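Side-chain contacts in beta-lactamase/D-alanine Carboxypeptidase (Yersinia pestis, PDB 3RJU), which probably acts as a serine hydrolase of the beta-lactamase and penicillin-binding protein family, cleaving beta-lactam or D-alanyl peptide substrates: residues 288-293 / 299-304; 257-262 / 313-318; 29-34 / 238-243. One frame throughout, in Å; residues are numbered along the deposited sequence.

Interaction 1: 288-293 / 299-304; sequences VYMAPK and IMQKTG
V288 and Q301 hold each other by both backbone groups, V288 N giving to Q301 O at 2.9 Å and Q301 N to V288 O at 2.8 Å. M290 and I299 form the next such pair: M290 N meets I299 O at 2.9 Å and 173°, almost straight, and I299 N returns a bond to M290 O. Between these hydrogen-bonded pairs Y289 faces M300 as a non-hydrogen-bonded pair. All three pairs are antiparallel, as expected of a beta hairpin.

On the Y289 side, the selenium of M300 packs on Y289 CB and makes an oblique Met-aromatic contact with the ring, 3.9 Å from Y289 CD1 and 5.1 Å from the centroid. The turn at chi2 (-70°) brings the selenium there. V288, M290, I299 and Q301 share the other side. A bend at chi2 (84°) turns the Q301 amide toward strand 288-290, with NE2 3.6 Å both from V288 CG1 and from the selenium of M290, whose side chain runs roughly perpendicular to that of Q301.

M290 and I299 also touch N343 of helix 336-349, and strand 309-316 continues the sheet beyond 299-304. Farther along, K302 reaches Y159 and helix 64-77, consistent with the KTG-type strand of this family.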
loop_
_atom_site.group_PDB
_atom_site.type_symbol
_atom_site.label_atom_id
_atom_site.label_comp_id
_atom_site.label_asym_id
_atom_site.label_seq_id
_atom_site.Cartn_x
_atom_site.Cartn_y
_atom_site.Cartn_z
ATOM N N VAL A 288 8.429 -1.993 3.156
ATOM C CA VAL A 288 9.785 -1.494 3.103
ATOM C C VAL A 288 10.282 -1.341 4.529
ATOM O O VAL A 288 9.575 -0.776 5.375
ATOM C CB VAL A 288 9.842 -0.131 2.385
ATOM C CG1 VAL A 288 11.252 0.530 2.523
ATOM C CG2 VAL A 288 9.461 -0.302 0.915
ATOM N N TYR A 289 11.503 -1.815 4.788
ATOM C CA TYR A 289 12.080 -1.719 6.119
ATOM C C TYR A 289 13.169 -0.667 6.144
ATOM O O TYR A 289 14.030 -0.636 5.263
ATOM C CB TYR A 289 12.664 -3.061 6.570
ATOM C CG TYR A 289 13.408 -2.978 7.882
ATOM C CD1 TYR A 289 12.722 -2.787 9.073
ATOM C CD2 TYR A 289 14.798 -3.102 7.929
ATOM C CE1 TYR A 289 13.398 -2.706 10.287
ATOM C CE2 TYR A 289 15.488 -3.019 9.142
ATOM C CZ TYR A 289 14.777 -2.833 10.314
ATOM O OH TYR A 289 15.435 -2.746 11.520
HETATM N N MSE A 290 13.105 0.204 7.147
HETATM C CA MSE A 290 14.162 1.180 7.404
HETATM C C MSE A 290 14.790 0.845 8.740
HETATM O O MSE A 290 14.091 0.775 9.759
HETATM C CB MSE A 290 13.581 2.602 7.436
HETATM C CG MSE A 290 12.850 2.979 6.144
HETATM SE SE MSE A 290 12.277 4.825 6.045
HETATM C CE MSE A 290 11.273 4.960 7.702
ATOM N N ALA A 291 16.103 0.612 8.743
ATOM C CA ALA A 291 16.797 0.281 9.984
ATOM C C ALA A 291 16.886 1.497 10.908
ATOM O O ALA A 291 16.820 2.632 10.445
ATOM C CB ALA A 291 18.180 -0.233 9.690
ATOM N N PRO A 292 17.075 1.256 12.216
ATOM C CA PRO A 292 17.231 2.371 13.163
ATOM C C PRO A 292 18.368 3.268 12.715
ATOM O O PRO A 292 19.433 2.784 12.306
ATOM C CB PRO A 292 17.615 1.689 14.481
ATOM C CG PRO A 292 17.265 0.252 14.301
ATOM C CD PRO A 292 17.291 -0.060 12.842
ATOM N N LYS A 293 18.149 4.572 12.802
ATOM C CA LYS A 293 19.199 5.526 12.486
ATOM C C LYS A 293 18.739 6.890 12.933
ATOM O O LYS A 293 17.547 7.138 13.022
ATOM C CB LYS A 293 19.479 5.542 10.989
ATOM C CG LYS A 293 18.344 6.109 10.146
ATOM C CD LYS A 293 18.552 5.774 8.665
ATOM C CE LYS A 293 18.526 4.252 8.432
ATOM N NZ LYS A 293 18.868 3.920 7.041
ATOM N N ILE A 299 11.685 0.648 11.311
ATOM C CA ILE A 299 10.308 0.880 10.932
ATOM C C ILE A 299 9.952 0.081 9.687
ATOM O O ILE A 299 10.707 0.070 8.711
ATOM C CB ILE A 299 10.098 2.396 10.644
ATOM C CG1 ILE A 299 10.144 3.195 11.963
ATOM C CG2 ILE A 299 8.784 2.644 9.873
ATOM C CD1 ILE A 299 10.235 4.710 11.765
HETATM N N MSE A 300 8.810 -0.603 9.744
HETATM C CA MSE A 300 8.189 -1.236 8.587
HETATM C C MSE A 300 7.165 -0.251 8.053
HETATM O O MSE A 300 6.296 0.212 8.810
HETATM C CB MSE A 300 7.460 -2.527 9.002
HETATM C CG MSE A 300 8.375 -3.635 9.417
HETATM SE SE MSE A 300 9.368 -4.337 7.897
HETATM C CE MSE A 300 7.971 -5.350 7.082
ATOM N N GLN A 301 7.232 0.048 6.760
ATOM C CA GLN A 301 6.385 1.102 6.222
ATOM C C GLN A 301 5.975 0.907 4.767
ATOM O O GLN A 301 6.515 0.049 4.048
ATOM C CB GLN A 301 7.037 2.491 6.444
ATOM C CG GLN A 301 8.467 2.657 5.907
ATOM C CD GLN A 301 8.552 3.023 4.405
ATOM O OE1 GLN A 301 7.569 2.951 3.657
ATOM N NE2 GLN A 301 9.728 3.436 3.978
ATOM N N LYS A 302 4.980 1.688 4.352
ATOM C CA LYS A 302 4.603 1.777 2.944
ATOM C C LYS A 302 4.058 3.174 2.688
ATOM O O LYS A 302 3.310 3.712 3.508
ATOM C CB LYS A 302 3.530 0.749 2.571
ATOM C CG LYS A 302 3.142 0.799 1.074
ATOM C CD LYS A 302 4.301 0.311 0.181
ATOM C CE LYS A 302 4.053 0.568 -1.317
ATOM N NZ LYS A 302 4.437 1.956 -1.727
ATOM N N THR A 303 4.465 3.748 1.560
ATOM C CA THR A 303 4.027 5.063 1.121
ATOM C C THR A 303 2.966 4.935 0.018
ATOM O O THR A 303 2.881 3.921 -0.685
ATOM C CB THR A 303 5.212 5.848 0.518
ATOM O OG1 THR A 303 5.801 5.074 -0.544
ATOM C CG2 THR A 303 6.277 6.123 1.556
ATOM N N GLY A 304 2.160 5.976 -0.164
ATOM C CA GLY A 304 1.201 5.980 -1.245
ATOM C C GLY A 304 0.841 7.387 -1.659
ATOM O O GLY A 304 0.828 8.311 -0.845
#

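Interaction 2: 257-262 / 313-318; sequences REQALY and MAMVPE
Q259 is the residue at which the chain leaves helix 255-258, and its CA is still 9.6 Å from that of P317, where strand 309-316 gives way to a 3-10 turn, so no backbone bonds join 257-262 to 313-318. The glutamine side chain spans the gap. Its CG lies anti to the carbonyl carbon (chi1 -65°) and the chain runs on extended, which carries the amide across to the strand.

The two ends of that amide find different neighbours. OE1 lies 3.5 Å from CG of the P317 ring and 4.0 Å from P317 CB. In the conformer described, one of two for M315, NE2 comes to 3.4 Å from the M315 selenium. That conformer leaves the strand with CG between its backbone N and carbonyl carbon (chi1 65°), and the turn at chi3 (69°) swings the methyl away beyond the selenium. M300 of the adjacent strand touches both Q259 and M315, and W287 also packs on Q259.

None of these approaches is a hydrogen bond. A polar amide resting on a proline ring and, in this conformer, a selenium gives van der Waals contact with little directional grip, and the small buried surface of 95 Å² fits a light touch between loop and sheet rather than a lock.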
loop_
_atom_site.group_PDB
_atom_site.type_symbol
_atom_site.label_atom_id
_atom_site.label_comp_id
_atom_site.label_asym_id
_atom_site.label_seq_id
_atom_site.Cartn_x
_atom_site.Cartn_y
_atom_site.Cartn_z
ATOM N N ARG A 257 4.790 -13.697 7.991
ATOM C CA ARG A 257 5.105 -14.045 6.606
ATOM C C ARG A 257 4.874 -12.842 5.704
ATOM O O ARG A 257 5.633 -12.591 4.768
ATOM C CB ARG A 257 4.285 -15.252 6.136
ATOM C CG ARG A 257 4.838 -16.586 6.632
ATOM C CD ARG A 257 3.979 -17.750 6.164
ATOM N NE ARG A 257 2.878 -18.001 7.092
ATOM C CZ ARG A 257 1.588 -17.869 6.808
ATOM N NH1 ARG A 257 1.189 -17.458 5.598
ATOM N NH2 ARG A 257 0.695 -18.122 7.754
ATOM N N GLU A 258 3.831 -12.069 5.989
ATOM C CA GLU A 258 3.551 -10.909 5.149
ATOM C C GLU A 258 4.652 -9.880 5.229
ATOM O O GLU A 258 4.888 -9.167 4.262
ATOM C CB GLU A 258 2.232 -10.265 5.535
ATOM C CG GLU A 258 1.021 -11.069 5.068
ATOM C CD GLU A 258 -0.278 -10.477 5.554
ATOM O OE1 GLU A 258 -0.433 -9.237 5.498
ATOM O OE2 GLU A 258 -1.149 -11.251 6.004
ATOM N N GLN A 259 5.318 -9.810 6.383
ATOM C CA GLN A 259 6.345 -8.790 6.627
ATOM C C GLN A 259 7.764 -9.328 6.509
ATOM O O GLN A 259 8.731 -8.648 6.865
ATOM C CB GLN A 259 6.105 -8.116 7.989
ATOM C CG GLN A 259 4.809 -7.340 7.987
ATOM C CD GLN A 259 4.641 -6.438 9.189
ATOM O OE1 GLN A 259 4.923 -6.832 10.321
ATOM N NE2 GLN A 259 4.169 -5.210 8.947
ATOM N N ALA A 260 7.888 -10.536 5.967
ATOM C CA ALA A 260 9.207 -11.124 5.745
ATOM C C ALA A 260 9.997 -10.282 4.749
ATOM O O ALA A 260 9.453 -9.767 3.759
ATOM C CB ALA A 260 9.072 -12.553 5.232
ATOM N N LEU A 261 11.291 -10.150 5.004
ATOM C CA LEU A 261 12.144 -9.362 4.142
ATOM C C LEU A 261 12.920 -10.263 3.202
ATOM O O LEU A 261 13.431 -11.302 3.616
ATOM C CB LEU A 261 13.106 -8.550 4.979
ATOM C CG LEU A 261 12.351 -7.567 5.874
ATOM C CD1 LEU A 261 13.330 -6.931 6.815
ATOM C CD2 LEU A 261 11.627 -6.512 5.036
ATOM N N TYR A 262 13.033 -9.839 1.948
ATOM C CA TYR A 262 13.614 -10.675 0.895
ATOM C C TYR A 262 14.888 -10.144 0.278
ATOM O O TYR A 262 15.724 -10.937 -0.188
ATOM C CB TYR A 262 12.583 -10.992 -0.194
ATOM C CG TYR A 262 11.591 -12.017 0.278
ATOM C CD1 TYR A 262 11.794 -13.379 0.055
ATOM C CD2 TYR A 262 10.485 -11.640 1.028
ATOM C CE1 TYR A 262 10.889 -14.326 0.515
ATOM C CE2 TYR A 262 9.565 -12.581 1.484
ATOM C CZ TYR A 262 9.779 -13.920 1.247
ATOM O OH TYR A 262 8.881 -14.848 1.714
HETATM N N MSE A 313 1.907 4.414 6.096
HETATM C CA MSE A 313 1.742 3.553 7.252
HETATM C C MSE A 313 3.132 3.209 7.762
HETATM O O MSE A 313 4.000 2.828 6.971
HETATM C CB MSE A 313 1.000 2.261 6.883
HETATM C CG MSE A 313 0.771 1.357 8.088
HETATM SE SE MSE A 313 -0.308 -0.198 7.687
HETATM C CE MSE A 313 -1.938 0.703 7.131
ATOM N N ALA A 314 3.353 3.380 9.063
ATOM C CA ALA A 314 4.655 3.095 9.653
ATOM C C ALA A 314 4.409 2.306 10.917
ATOM O O ALA A 314 3.558 2.681 11.731
ATOM C CB ALA A 314 5.396 4.402 9.982
HETATM N N MSE A 315 5.150 1.232 11.130
HETATM C CA MSE A 315 4.925 0.509 12.360
HETATM C C MSE A 315 6.173 -0.150 12.885
HETATM O O MSE A 315 7.137 -0.391 12.146
HETATM C CB MSE A 315 3.819 -0.526 12.194
HETATM C CG MSE A 315 4.160 -1.636 11.229
HETATM SE SE MSE A 315 2.906 -3.127 11.340
HETATM C CE MSE A 315 1.310 -2.281 10.594
ATOM N N VAL A 316 6.125 -0.442 14.178
ATOM C CA VAL A 316 7.202 -1.114 14.871
ATOM C C VAL A 316 6.526 -2.322 15.510
ATOM O O VAL A 316 6.043 -2.253 16.638
ATOM C CB VAL A 316 7.856 -0.196 15.941
ATOM C CG1 VAL A 316 9.010 -0.921 16.638
ATOM C CG2 VAL A 316 8.348 1.086 15.297
ATOM N N PRO A 317 6.421 -3.418 14.752
ATOM C CA PRO A 317 5.555 -4.517 15.183
ATOM C C PRO A 317 5.945 -5.108 16.534
ATOM O O PRO A 317 5.080 -5.509 17.295
ATOM C CB PRO A 317 5.716 -5.558 14.062
ATOM C CG PRO A 317 6.126 -4.762 12.875
ATOM C CD PRO A 317 6.964 -3.637 13.394
ATOM N N GLU A 318 7.239 -5.138 16.822
ATOM C CA GLU A 318 7.709 -5.732 18.062
ATOM C C GLU A 318 7.207 -4.952 19.274
ATOM O O GLU A 318 7.103 -5.510 20.369
ATOM C CB GLU A 318 9.238 -5.840 18.065
ATOM C CG GLU A 318 9.946 -4.516 17.896
ATOM C CD GLU A 318 10.376 -4.216 16.460
ATOM O OE1 GLU A 318 9.591 -4.410 15.485
ATOM O OE2 GLU A 318 11.527 -3.765 16.324
#

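Interaction 3: 29-34 / 238-243; sequences VVIDNN and HWMQQF
V29 meets the helix through its CG1 methyl, 4.0 Å from CE of M240, and its carbonyl O also lies 3.7 Å from that same methyl carbon. V30 turns its side chain to the other side of the strand, against V323, and the next contact comes at I31. Here CD1 is 3.7 Å from M240 CE, so a single selenomethionine methyl bears on both V29 and I31. M240 extends from the helix with CG anti to its backbone N (chi1 -177°) and stays stretched through chi2. Only chi3 bends, setting CE against the strand. The M240 side chain lies alongside those of V29 and I31 and runs antiparallel to them.

The other branch of I31, CG2, lies against the amide of Q241, with OE1 at 3.6 Å, and CD1 also borders Q241. Q241 brings the amide there by a bend at chi2 (66°), although its CB does not point at the strand.

Beyond D32 the polar part begins. N33 enters through its carbonyl O, which accepts a hydrogen bond from each of two waters. One of them takes a bond from Q241 NE2 at 2.9 Å; the other gives one to Q241 OE1 at 2.8 Å. Both ends of the amide are thus linked through water to one carbonyl, which may limit rotation of the group, and NE2 has a further acceptor in the carbonyl O of L244.

This is helix-on-sheet packing, apolar along the strand, with water-mediated hydrogen bonds at its end. Strand 25-32 lies between strands 35-42 and 321-328 of the large antiparallel sheet, and helix 233-241 rests on the face that carries V29 and I31. M240 spreads across that face to F324, M313 and M315, while W239 turns to helix 64-77, hydrogen-bonding E70 through NE1.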
loop_
_atom_site.group_PDB
_atom_site.type_symbol
_atom_site.label_atom_id
_atom_site.label_comp_id
_atom_site.label_asym_id
_atom_site.label_seq_id
_atom_site.Cartn_x
_atom_site.Cartn_y
_atom_site.Cartn_z
ATOM N N VAL A 29 -4.517 7.703 12.426
ATOM C CA VAL A 29 -4.919 6.571 13.237
ATOM C C VAL A 29 -3.669 6.017 13.883
ATOM O O VAL A 29 -2.721 5.623 13.185
ATOM C CB VAL A 29 -5.552 5.444 12.381
ATOM C CG1 VAL A 29 -5.890 4.225 13.255
ATOM C CG2 VAL A 29 -6.798 5.962 11.659
ATOM N N VAL A 30 -3.670 5.970 15.215
ATOM C CA VAL A 30 -2.525 5.475 15.960
ATOM C C VAL A 30 -2.959 4.289 16.807
ATOM O O VAL A 30 -3.923 4.389 17.576
ATOM C CB VAL A 30 -1.934 6.579 16.886
ATOM C CG1 VAL A 30 -0.740 6.049 17.684
ATOM C CG2 VAL A 30 -1.525 7.806 16.070
ATOM N N ILE A 31 -2.242 3.173 16.682
ATOM C CA ILE A 31 -2.474 2.021 17.538
ATOM C C ILE A 31 -1.215 1.805 18.341
ATOM O O ILE A 31 -0.139 1.700 17.776
ATOM C CB ILE A 31 -2.782 0.737 16.739
ATOM C CG1 ILE A 31 -4.086 0.895 15.961
ATOM C CG2 ILE A 31 -2.873 -0.470 17.698
ATOM C CD1 ILE A 31 -4.397 -0.227 14.963
ATOM N N ASP A 32 -1.348 1.744 19.663
ATOM C CA ASP A 32 -0.199 1.538 20.531
ATOM C C ASP A 32 -0.647 0.572 21.615
ATOM O O ASP A 32 -1.272 0.967 22.597
ATOM C CB ASP A 32 0.260 2.875 21.114
ATOM C CG ASP A 32 1.524 2.753 21.957
ATOM O OD1 ASP A 32 1.771 1.679 22.555
ATOM O OD2 ASP A 32 2.261 3.757 22.042
ATOM N N ASN A 33 -0.339 -0.709 21.421
ATOM C CA ASN A 33 -0.822 -1.769 22.310
ATOM C C ASN A 33 -2.339 -1.671 22.487
ATOM O O ASN A 33 -3.084 -1.856 21.525
ATOM C CB ASN A 33 -0.084 -1.737 23.650
ATOM C CG ASN A 33 -0.283 -3.014 24.469
ATOM O OD1 ASN A 33 -0.714 -4.053 23.954
ATOM N ND2 ASN A 33 0.040 -2.936 25.756
ATOM N N ASN A 34 -2.809 -1.370 23.695
ATOM C CA ASN A 34 -4.256 -1.298 23.905
ATOM C C ASN A 34 -4.893 0.047 23.567
ATOM O O ASN A 34 -6.113 0.199 23.670
ATOM C CB ASN A 34 -4.610 -1.688 25.335
ATOM C CG ASN A 34 -4.197 -3.089 25.646
ATOM O OD1 ASN A 34 -4.592 -4.024 24.959
ATOM N ND2 ASN A 34 -3.364 -3.245 26.661
ATOM N N HIS A 238 -8.736 -1.271 11.474
ATOM C CA HIS A 238 -8.952 -2.701 11.656
ATOM C C HIS A 238 -7.911 -3.537 10.912
ATOM O O HIS A 238 -7.427 -4.536 11.447
ATOM C CB HIS A 238 -10.379 -3.092 11.248
ATOM C CG HIS A 238 -11.436 -2.445 12.087
ATOM N ND1 HIS A 238 -11.426 -2.507 13.464
ATOM C CD2 HIS A 238 -12.525 -1.713 11.751
ATOM C CE1 HIS A 238 -12.464 -1.841 13.942
ATOM N NE2 HIS A 238 -13.147 -1.348 12.922
ATOM N N TRP A 239 -7.549 -3.113 9.701
ATOM C CA TRP A 239 -6.545 -3.824 8.917
ATOM C C TRP A 239 -5.184 -3.761 9.599
ATOM O O TRP A 239 -4.493 -4.778 9.764
ATOM C CB TRP A 239 -6.445 -3.256 7.495
ATOM C CG TRP A 239 -5.623 -4.119 6.602
ATOM C CD1 TRP A 239 -6.038 -5.242 5.967
ATOM C CD2 TRP A 239 -4.241 -3.946 6.258
ATOM N NE1 TRP A 239 -5.000 -5.795 5.249
ATOM C CE2 TRP A 239 -3.888 -5.014 5.401
ATOM C CE3 TRP A 239 -3.275 -2.988 6.577
ATOM C CZ2 TRP A 239 -2.602 -5.159 4.867
ATOM C CZ3 TRP A 239 -1.997 -3.134 6.054
ATOM C CH2 TRP A 239 -1.677 -4.210 5.202
HETATM N N MSE A 240 -4.800 -2.563 10.017
HETATM C CA MSE A 240 -3.490 -2.372 10.614
HETATM C C MSE A 240 -3.381 -3.156 11.936
HETATM O O MSE A 240 -2.314 -3.676 12.272
HETATM C CB MSE A 240 -3.246 -0.877 10.845
HETATM C CG MSE A 240 -1.874 -0.588 11.397
HETATM SE SE MSE A 240 -1.358 1.295 11.271
HETATM C CE MSE A 240 -2.618 2.027 12.561
ATOM N N GLN A 241 -4.483 -3.243 12.674
ATOM C CA GLN A 241 -4.495 -3.905 13.983
ATOM C C GLN A 241 -4.028 -5.360 13.901
ATOM O O GLN A 241 -3.463 -5.888 14.859
ATOM C CB GLN A 241 -5.904 -3.843 14.608
ATOM C CG GLN A 241 -6.020 -4.488 16.015
ATOM C CD GLN A 241 -5.225 -3.745 17.057
ATOM O OE1 GLN A 241 -5.657 -2.703 17.545
ATOM N NE2 GLN A 241 -4.034 -4.251 17.376
ATOM N N GLN A 242 -4.262 -6.025 12.770
ATOM C CA GLN A 242 -3.898 -7.449 12.687
ATOM C C GLN A 242 -2.388 -7.695 12.733
ATOM O O GLN A 242 -1.954 -8.830 12.940
ATOM C CB GLN A 242 -4.546 -8.214 11.512
ATOM C CG GLN A 242 -5.221 -7.407 10.423
ATOM C CD GLN A 242 -5.026 -8.001 9.025
ATOM O OE1 GLN A 242 -5.341 -9.171 8.752
ATOM N NE2 GLN A 242 -4.503 -7.200 8.142
ATOM N N PHE A 243 -1.589 -6.644 12.566
ATOM C CA PHE A 243 -0.130 -6.795 12.675
ATOM C C PHE A 243 0.413 -6.577 14.084
ATOM O O PHE A 243 1.596 -6.787 14.332
ATOM C CB PHE A 243 0.603 -5.863 11.701
ATOM C CG PHE A 243 0.249 -6.107 10.254
ATOM C CD1 PHE A 243 0.972 -7.014 9.490
ATOM C CD2 PHE A 243 -0.820 -5.445 9.666
ATOM C CE1 PHE A 243 0.638 -7.256 8.168
ATOM C CE2 PHE A 243 -1.158 -5.683 8.340
ATOM C CZ PHE A 243 -0.414 -6.567 7.585
HETATM O O HOH W 1 -2.115 -3.233 19.300
HETATM O O HOH W 2 -5.557 -2.009 20.214
#

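All three interactions draw on the large antiparallel sheet. Interactions 1 and 2 are adjacent, with centres 8 Å apart, and share the pairing of strands 299-306 and 309-316, where M300 O lies 2.8 Å from M315 N in a probable hydrogen bond. M315 also connects interaction 2 to interaction 3: in the conformer described, its selenium is 3.6 Å from F243 CB and its CE 3.7 Å from M240 CG. Interactions 1 and 3 do not touch, their nearest atoms being about 8 Å apart. Interaction 1 lies by the probable active site: K302 and T303 follow its paired residues, T303 OG1 hydrogen-bonds a citrate, probably from the crystallisation liquor, and S62 and K65 fit an SxxK motif.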